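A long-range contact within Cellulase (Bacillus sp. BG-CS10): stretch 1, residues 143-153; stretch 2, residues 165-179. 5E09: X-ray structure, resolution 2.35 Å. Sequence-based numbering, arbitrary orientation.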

# COMPACT_ATOMS: atom_id res chain seq x y z
N MSE A 143 -14.72 -5.17 17.46
CA MSE A 143 -13.81 -4.43 18.31
C MSE A 143 -13.77 -2.96 17.89
O MSE A 143 -14.06 -2.62 16.74
N PHE A 144 -13.42 -2.09 18.84
CA PHE A 144 -13.37 -0.65 18.60
C PHE A 144 -11.94 -0.14 18.61
O PHE A 144 -11.17 -0.52 19.50
N GLU A 145 -11.57 0.70 17.65
CA GLU A 145 -10.31 1.45 17.78
C GLU A 145 -10.60 2.94 17.91
O GLU A 145 -11.44 3.50 17.20
N SER A 146 -9.88 3.57 18.84
CA SER A 146 -10.21 4.91 19.33
C SER A 146 -10.25 5.97 18.25
O SER A 146 -11.22 6.73 18.16
N VAL A 147 -9.20 6.05 17.44
CA VAL A 147 -9.07 7.08 16.42
C VAL A 147 -8.00 6.67 15.40
O VAL A 147 -6.96 6.13 15.77
N ASN A 148 -8.27 6.91 14.12
CA ASN A 148 -7.28 6.59 13.10
C ASN A 148 -6.19 7.63 13.02
O ASN A 148 -6.48 8.82 12.98
N GLU A 149 -4.94 7.17 13.00
CA GLU A 149 -3.76 8.02 12.78
C GLU A 149 -3.81 9.37 13.49
O GLU A 149 -3.85 10.41 12.83
N PRO A 150 -3.81 9.36 14.83
CA PRO A 150 -3.93 10.60 15.61
C PRO A 150 -2.79 11.57 15.33
O PRO A 150 -1.62 11.20 15.39
N ARG A 151 -3.14 12.82 15.02
CA ARG A 151 -2.15 13.87 14.83
C ARG A 151 -2.72 15.15 15.42
O ARG A 151 -3.93 15.31 15.50
N PHE A 152 -1.86 16.06 15.86
CA PHE A 152 -2.36 17.30 16.46
C PHE A 152 -1.61 18.51 15.93
O PHE A 152 -0.54 18.37 15.33
N THR A 153 -2.20 19.68 16.16
CA THR A 153 -1.69 20.94 15.64
C THR A 153 -0.23 21.15 15.98
O THR A 153 0.18 21.09 17.14
N ALA A 165 0.26 13.70 25.55
CA ALA A 165 -0.76 13.85 26.58
C ALA A 165 -2.17 13.78 25.98
O ALA A 165 -3.05 13.11 26.51
N PHE A 166 -2.37 14.48 24.86
CA PHE A 166 -3.66 14.49 24.17
C PHE A 166 -4.10 13.09 23.74
O PHE A 166 -5.26 12.71 23.92
N LEU A 167 -3.17 12.34 23.15
CA LEU A 167 -3.50 11.00 22.68
C LEU A 167 -3.83 10.12 23.87
O LEU A 167 -4.78 9.34 23.80
N GLU A 168 -3.08 10.25 24.96
CA GLU A 168 -3.38 9.43 26.13
C GLU A 168 -4.75 9.77 26.71
O GLU A 168 -5.47 8.88 27.18
N GLU A 169 -5.13 11.05 26.67
CA GLU A 169 -6.43 11.46 27.17
C GLU A 169 -7.56 10.94 26.28
O GLU A 169 -8.61 10.54 26.78
N LEU A 170 -7.35 10.97 24.97
CA LEU A 170 -8.34 10.42 24.04
C LEU A 170 -8.52 8.92 24.27
O LEU A 170 -9.64 8.42 24.37
N ASN A 171 -7.39 8.21 24.35
CA ASN A 171 -7.41 6.76 24.52
C ASN A 171 -8.06 6.37 25.85
O ASN A 171 -8.88 5.45 25.90
N THR A 172 -7.73 7.10 26.91
CA THR A 172 -8.26 6.85 28.25
C THR A 172 -9.76 7.14 28.32
O THR A 172 -10.54 6.34 28.85
N ALA A 173 -10.16 8.28 27.77
CA ALA A 173 -11.58 8.64 27.72
C ALA A 173 -12.40 7.59 26.96
O ALA A 173 -13.45 7.14 27.42
N PHE A 174 -11.90 7.22 25.79
CA PHE A 174 -12.47 6.16 24.96
C PHE A 174 -12.66 4.87 25.78
O PHE A 174 -13.78 4.32 25.88
N TYR A 175 -11.56 4.41 26.38
CA TYR A 175 -11.57 3.23 27.23
C TYR A 175 -12.69 3.28 28.26
O TYR A 175 -13.50 2.35 28.35
N HIS A 176 -12.75 4.36 29.02
CA HIS A 176 -13.71 4.43 30.11
C HIS A 176 -15.15 4.54 29.62
O HIS A 176 -16.04 3.97 30.23
N ILE A 177 -15.38 5.23 28.51
CA ILE A 177 -16.72 5.26 27.93
C ILE A 177 -17.20 3.84 27.56
O ILE A 177 -18.29 3.40 27.97
N VAL A 178 -16.37 3.13 26.81
CA VAL A 178 -16.73 1.78 26.39
C VAL A 178 -16.92 0.82 27.58
O VAL A 178 -17.92 0.11 27.66
N ARG A 179 -15.96 0.82 28.51
CA ARG A 179 -16.01 -0.07 29.67
C ARG A 179 -17.16 0.27 30.63
O ARG A 179 -17.71 -0.62 31.28

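A helix packed alongside a strand and the loop that follows it can be held by a few aromatic side chains, because a ring can be contacted over its face and at its edge at once. This cellulase offers an example: strand 143-145 runs roughly antiparallel to helix 165-179 (154°), and the loop after it continues along the helix toward its earlier turns.

Phe-152, in the m rotamer, covers the most surface. Phe-166 CB sits over one face of its ring, 3.9 Å from the Phe-152 ring centroid in a CH-pi contact, and the Phe-166 ring, also m, turns its edge toward the Phe-152 face. At the Phe-152 edge, CZ meets Leu-170 CD1 at 3.8 Å.

Phe-174, a t rotamer whose CA-to-CB bond points toward the first stretch, plays the equivalent part from the helix; those of Phe-152, Phe-166, Phe-144 and Ser-146 likewise point toward the opposing stretch. Ser-146 CB lies over its face, 3.5 Å from Phe-174 CD2, while Phe-144 CB meets the ring edge at Phe-174 CZ, also 3.5 Å away. The Phe-144 ring itself (m) reaches on to Val-178, with Phe-144 CD2 3.9 Å from Val-178 CG2.

Ser-146, with chi1 in p, adds the one hydrogen bond across the stretches: its OG donates to Asn-171 OD1 at 2.8 Å, pairing polar groups within an otherwise apolar contact. Asn-171 starts out sideways, but its end comes nearer, letting OD1 reach the serine. Between the two aromatic clusters, Leu-167 CD1 packs against Pro-150 CG at 3.7 Å.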

# COMPACT_ATOMS: atom_id res chain seq x y z
CB MSE A 143 -12.40 -5.04 18.23
CG MSE A 143 -11.68 -4.76 16.90
SE MSE A 143 -10.25 -6.02 16.56
CE MSE A 143 -11.32 -7.45 15.78
CB PHE A 144 -14.17 0.10 19.67
CG PHE A 144 -15.62 -0.24 19.73
CD1 PHE A 144 -16.29 -0.72 18.61
CD2 PHE A 144 -16.34 -0.06 20.91
CE1 PHE A 144 -17.65 -1.02 18.67
CE2 PHE A 144 -17.69 -0.36 20.97
CZ PHE A 144 -18.35 -0.84 19.85
CB GLU A 145 -9.33 1.18 16.63
CG GLU A 145 -9.86 1.42 15.27
CD GLU A 145 -8.78 1.56 14.19
OE1 GLU A 145 -7.66 2.04 14.48
OE2 GLU A 145 -9.06 1.17 13.04
CB SER A 146 -9.20 5.32 20.39
OG SER A 146 -7.90 5.34 19.85
CB VAL A 147 -8.71 8.45 17.04
CG1 VAL A 147 -7.61 8.28 18.10
CG2 VAL A 147 -8.29 9.46 15.97
CB ASN A 148 -7.95 6.45 11.73
CG ASN A 148 -6.95 6.09 10.65
OD1 ASN A 148 -6.46 4.97 10.60
ND2 ASN A 148 -6.64 7.05 9.78
CB GLU A 149 -3.55 8.23 11.27
CG GLU A 149 -3.30 6.93 10.51
CD GLU A 149 -2.79 7.12 9.09
OE1 GLU A 149 -2.75 8.28 8.62
OE2 GLU A 149 -2.42 6.11 8.44
CB PRO A 150 -3.87 10.11 17.06
CG PRO A 150 -4.16 8.66 17.01
CD PRO A 150 -3.62 8.19 15.70
CB ARG A 151 -1.83 14.03 13.34
CG ARG A 151 -0.54 14.79 13.03
CD ARG A 151 -0.40 15.04 11.53
NE ARG A 151 -1.33 14.22 10.76
CZ ARG A 151 -2.27 14.71 9.96
NH1 ARG A 151 -2.40 16.02 9.80
NH2 ARG A 151 -3.08 13.88 9.32
CB PHE A 152 -2.27 17.24 17.98
CG PHE A 152 -3.00 16.08 18.57
CD1 PHE A 152 -4.36 16.15 18.82
CD2 PHE A 152 -2.34 14.89 18.84
CE1 PHE A 152 -5.04 15.07 19.35
CE2 PHE A 152 -3.02 13.81 19.37
CZ PHE A 152 -4.37 13.90 19.63
CB THR A 153 -2.48 22.15 16.18
OG1 THR A 153 -3.89 21.87 16.11
CG2 THR A 153 -2.17 23.39 15.34
CB ALA A 165 -0.57 15.14 27.34
CB PHE A 166 -3.62 15.41 22.95
CG PHE A 166 -3.47 16.87 23.28
CD1 PHE A 166 -3.87 17.36 24.51
CD2 PHE A 166 -2.93 17.74 22.34
CE1 PHE A 166 -3.72 18.71 24.81
CE2 PHE A 166 -2.78 19.09 22.64
CZ PHE A 166 -3.18 19.57 23.87
CB LEU A 167 -2.35 10.40 21.87
CG LEU A 167 -2.61 8.97 21.37
CD1 LEU A 167 -3.97 8.87 20.67
CD2 LEU A 167 -1.51 8.52 20.44
CB GLU A 168 -2.30 9.59 27.20
CG GLU A 168 -2.55 8.70 28.41
CD GLU A 168 -1.27 8.23 29.09
OE1 GLU A 168 -0.18 8.71 28.71
OE2 GLU A 168 -1.36 7.38 30.01
CB GLU A 169 -6.51 12.98 27.30
CG GLU A 169 -5.63 13.55 28.40
CD GLU A 169 -5.30 15.02 28.19
OE1 GLU A 169 -6.10 15.73 27.55
OE2 GLU A 169 -4.23 15.46 28.67
CB LEU A 170 -7.94 10.68 22.59
CG LEU A 170 -8.08 12.13 22.11
CD1 LEU A 170 -7.61 12.21 20.68
CD2 LEU A 170 -9.52 12.60 22.23
CB ASN A 171 -5.98 6.20 24.44
CG ASN A 171 -5.48 6.10 23.00
OD1 ASN A 171 -6.27 6.01 22.06
ND2 ASN A 171 -4.16 6.10 22.82
CB THR A 172 -7.52 7.70 29.30
OG1 THR A 172 -6.14 7.34 29.30
CG2 THR A 172 -8.08 7.45 30.69
CB ALA A 173 -11.76 10.02 27.09
CB PHE A 174 -11.56 5.94 23.75
CG PHE A 174 -11.78 4.65 23.02
CD1 PHE A 174 -12.94 4.43 22.29
CD2 PHE A 174 -10.80 3.68 23.03
CE1 PHE A 174 -13.13 3.24 21.60
CE2 PHE A 174 -10.97 2.48 22.33
CZ PHE A 174 -12.15 2.26 21.62
CB TYR A 175 -10.23 3.07 27.95
CG TYR A 175 -10.20 1.90 28.91
CD1 TYR A 175 -9.82 0.64 28.48
CD2 TYR A 175 -10.57 2.05 30.25
CE1 TYR A 175 -9.80 -0.44 29.34
CE2 TYR A 175 -10.56 0.97 31.11
CZ TYR A 175 -10.17 -0.27 30.66
OH TYR A 175 -10.15 -1.35 31.51
CB HIS A 176 -13.37 5.58 31.06
CG HIS A 176 -12.19 5.28 31.93
ND1 HIS A 176 -11.09 6.11 32.01
CD2 HIS A 176 -11.94 4.24 32.75
CE1 HIS A 176 -10.21 5.58 32.84
NE2 HIS A 176 -10.70 4.45 33.31
CB ILE A 177 -16.78 6.15 26.68
CG1 ILE A 177 -16.66 7.63 27.07
CG2 ILE A 177 -18.08 5.92 25.90
CD1 ILE A 177 -16.24 8.53 25.93
CB VAL A 178 -15.68 1.19 25.43
CG1 VAL A 178 -16.02 -0.25 25.10
CG2 VAL A 178 -15.58 2.03 24.17
CB ARG A 179 -14.67 -0.05 30.41
CG ARG A 179 -13.52 -0.67 29.64
CD ARG A 179 -13.58 -2.19 29.68
NE ARG A 179 -12.48 -2.82 28.94
CZ ARG A 179 -12.60 -3.32 27.71
NH1 ARG A 179 -13.77 -3.26 27.08
NH2 ARG A 179 -11.56 -3.88 27.12